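Local structure of kelch repeat and BTB domain-containing protein A55 (6I2M) at residues K116-K121 and F143-Q148. The protein probably acts as a substrate-specific adapter of host CUL3 E3 ubiquitin ligases, its BTB domain binding CUL3 and its Kelch repeats supposedly recruiting cellular targets. Residues are numbered along the deposited sequence; the frame is centred on the assembly and turned at random.
Sequences KNLCSK and FNTILQ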
loop_
_atom_site.group_PDB
_atom_site.type_symbol
_atom_site.label_atom_id
_atom_site.label_comp_id
_atom_site.label_asym_id
_atom_site.label_seq_id
_atom_site.Cartn_x
_atom_site.Cartn_y
_atom_site.Cartn_z
ATOM N N LYS A 116 2.740 11.387 24.799
ATOM C CA LYS A 116 1.323 11.559 25.143
ATOM C C LYS A 116 1.004 10.919 26.501
ATOM O O LYS A 116 0.359 11.554 27.336
ATOM C CB LYS A 116 0.431 10.964 24.032
ATOM C CG LYS A 116 -1.074 11.050 24.269
ATOM C CD LYS A 116 -1.827 10.136 23.313
ATOM C CE LYS A 116 -3.289 10.010 23.664
ATOM N NZ LYS A 116 -3.988 9.054 22.767
ATOM N N ASN A 117 1.450 9.663 26.708
ATOM C CA ASN A 117 1.208 8.894 27.933
ATOM C C ASN A 117 2.342 9.016 28.974
ATOM O O ASN A 117 2.490 8.132 29.822
ATOM C CB ASN A 117 0.906 7.427 27.589
ATOM C CG ASN A 117 -0.334 7.237 26.751
ATOM O OD1 ASN A 117 -1.460 7.226 27.256
ATOM N ND2 ASN A 117 -0.152 7.081 25.449
ATOM N N LEU A 118 3.118 10.119 28.929
ATOM C CA LEU A 118 4.218 10.353 29.868
ATOM C C LEU A 118 3.692 10.815 31.236
ATOM O O LEU A 118 3.617 12.015 31.517
ATOM C CB LEU A 118 5.269 11.321 29.277
ATOM C CG LEU A 118 6.677 11.307 29.898
ATOM C CD1 LEU A 118 7.384 9.968 29.678
ATOM C CD2 LEU A 118 7.530 12.410 29.311
ATOM N N CYS A 119 3.298 9.836 32.069
ATOM C CA CYS A 119 2.765 10.040 33.419
ATOM C C CYS A 119 3.906 10.126 34.441
ATOM O O CYS A 119 5.073 9.969 34.072
ATOM C CB CYS A 119 1.783 8.925 33.777
ATOM S SG CYS A 119 0.396 8.749 32.624
ATOM N N SER A 120 3.567 10.367 35.725
ATOM C CA SER A 120 4.531 10.428 36.827
ATOM C C SER A 120 5.129 9.039 37.101
ATOM O O SER A 120 6.313 8.931 37.408
ATOM C CB SER A 120 3.877 10.989 38.086
ATOM O OG SER A 120 2.732 10.241 38.459
ATOM N N LYS A 121 4.315 7.981 36.951
ATOM C CA LYS A 121 4.718 6.585 37.143
ATOM C C LYS A 121 5.553 6.031 35.969
ATOM O O LYS A 121 6.241 5.019 36.137
ATOM C CB LYS A 121 3.488 5.695 37.427
ATOM C CG LYS A 121 2.393 5.759 36.361
ATOM C CD LYS A 121 1.032 5.372 36.922
ATOM C CE LYS A 121 -0.097 5.684 35.966
ATOM N NZ LYS A 121 -0.390 7.143 35.899
ATOM N N PHE A 143 12.845 14.016 31.785
ATOM C CA PHE A 143 13.576 14.807 32.776
ATOM C C PHE A 143 12.669 15.916 33.319
ATOM O O PHE A 143 12.633 16.126 34.532
ATOM C CB PHE A 143 14.847 15.401 32.145
ATOM C CG PHE A 143 15.767 16.153 33.077
ATOM C CD1 PHE A 143 16.709 15.478 33.844
ATOM C CD2 PHE A 143 15.729 17.540 33.149
ATOM C CE1 PHE A 143 17.574 16.176 34.692
ATOM C CE2 PHE A 143 16.591 18.237 33.999
ATOM C CZ PHE A 143 17.508 17.550 34.765
ATOM N N ASN A 144 11.921 16.600 32.423
ATOM C CA ASN A 144 10.981 17.668 32.776
ATOM C C ASN A 144 9.800 17.129 33.588
ATOM O O ASN A 144 9.352 17.794 34.524
ATOM C CB ASN A 144 10.482 18.401 31.523
ATOM C CG ASN A 144 11.539 19.178 30.770
ATOM O OD1 ASN A 144 12.416 19.832 31.349
ATOM N ND2 ASN A 144 11.465 19.134 29.448
ATOM N N THR A 145 9.313 15.918 33.239
ATOM C CA THR A 145 8.196 15.250 33.915
ATOM C C THR A 145 8.643 14.706 35.292
ATOM O O THR A 145 7.814 14.611 36.199
ATOM C CB THR A 145 7.534 14.213 32.991
ATOM O OG1 THR A 145 7.401 14.773 31.685
ATOM C CG2 THR A 145 6.157 13.773 33.482
ATOM N N ILE A 146 9.949 14.390 35.456
ATOM C CA ILE A 146 10.521 13.938 36.732
ATOM C C ILE A 146 10.615 15.144 37.677
ATOM O O ILE A 146 10.204 15.046 38.834
ATOM C CB ILE A 146 11.881 13.192 36.541
ATOM C CG1 ILE A 146 11.636 11.713 36.189
ATOM C CG2 ILE A 146 12.810 13.311 37.774
ATOM C CD1 ILE A 146 12.785 11.027 35.492
ATOM N N LEU A 147 11.125 16.280 37.160
ATOM C CA LEU A 147 11.303 17.542 37.880
ATOM C C LEU A 147 9.985 18.158 38.374
ATOM O O LEU A 147 9.980 18.786 39.433
ATOM C CB LEU A 147 12.101 18.538 37.016
ATOM C CG LEU A 147 13.591 18.718 37.357
ATOM C CD1 LEU A 147 14.410 17.476 37.029
ATOM C CD2 LEU A 147 14.174 19.894 36.609
ATOM N N GLN A 148 8.872 17.958 37.632
ATOM C CA GLN A 148 7.552 18.477 38.015
ATOM C C GLN A 148 6.798 17.544 38.996
ATOM O O GLN A 148 5.772 17.943 39.552
ATOM C CB GLN A 148 6.692 18.841 36.782
ATOM C CG GLN A 148 6.230 17.662 35.925
ATOM C CD GLN A 148 5.567 18.095 34.636
ATOM O OE1 GLN A 148 6.130 18.846 33.829
ATOM N NE2 GLN A 148 4.357 17.611 34.404
#
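Leu-118 and Thr-145 make the side-chain contact here, and it is one of van der Waals touch: the CD2 methyl of Leu-118 sits 3.4 Å from OG1 of Thr-145 and 4.1 Å from its CB, the two side chains meeting at a slant. The other branch of Thr-145, CG2, faces backbone oxygens, 3.7 Å from O of Leu-118 and 4.0 Å from O of Cys-119. With chi1 at -43°, OG1 lies beside the backbone N and CG2 anti to it, which turns the hydroxyl to the leucine methyl and CG2 to the two carbonyls.

No hydrogen bond crosses between the segments. The Thr-145 hydroxyl is instead bonded to O of Ala-141, one turn earlier in helix 136-147, which would help fix its rotation. In segment 116-121, Leu-118 is the centre of an inverse gamma turn, marked by a weak bond of 2.9 Å from Cys-119 N to Asn-117 O, in the link between helices 104-116 and 120-132. Leu-118 also touches Ala-141 and Ser-142, and Thr-145 touches Cys-123.

With 125 Å² buried in all, methyls meeting oxygens join this link, where the BTB family region gives way to BACK, to helix 136-147; such nondirectional contacts probably set their relative placement only loosely.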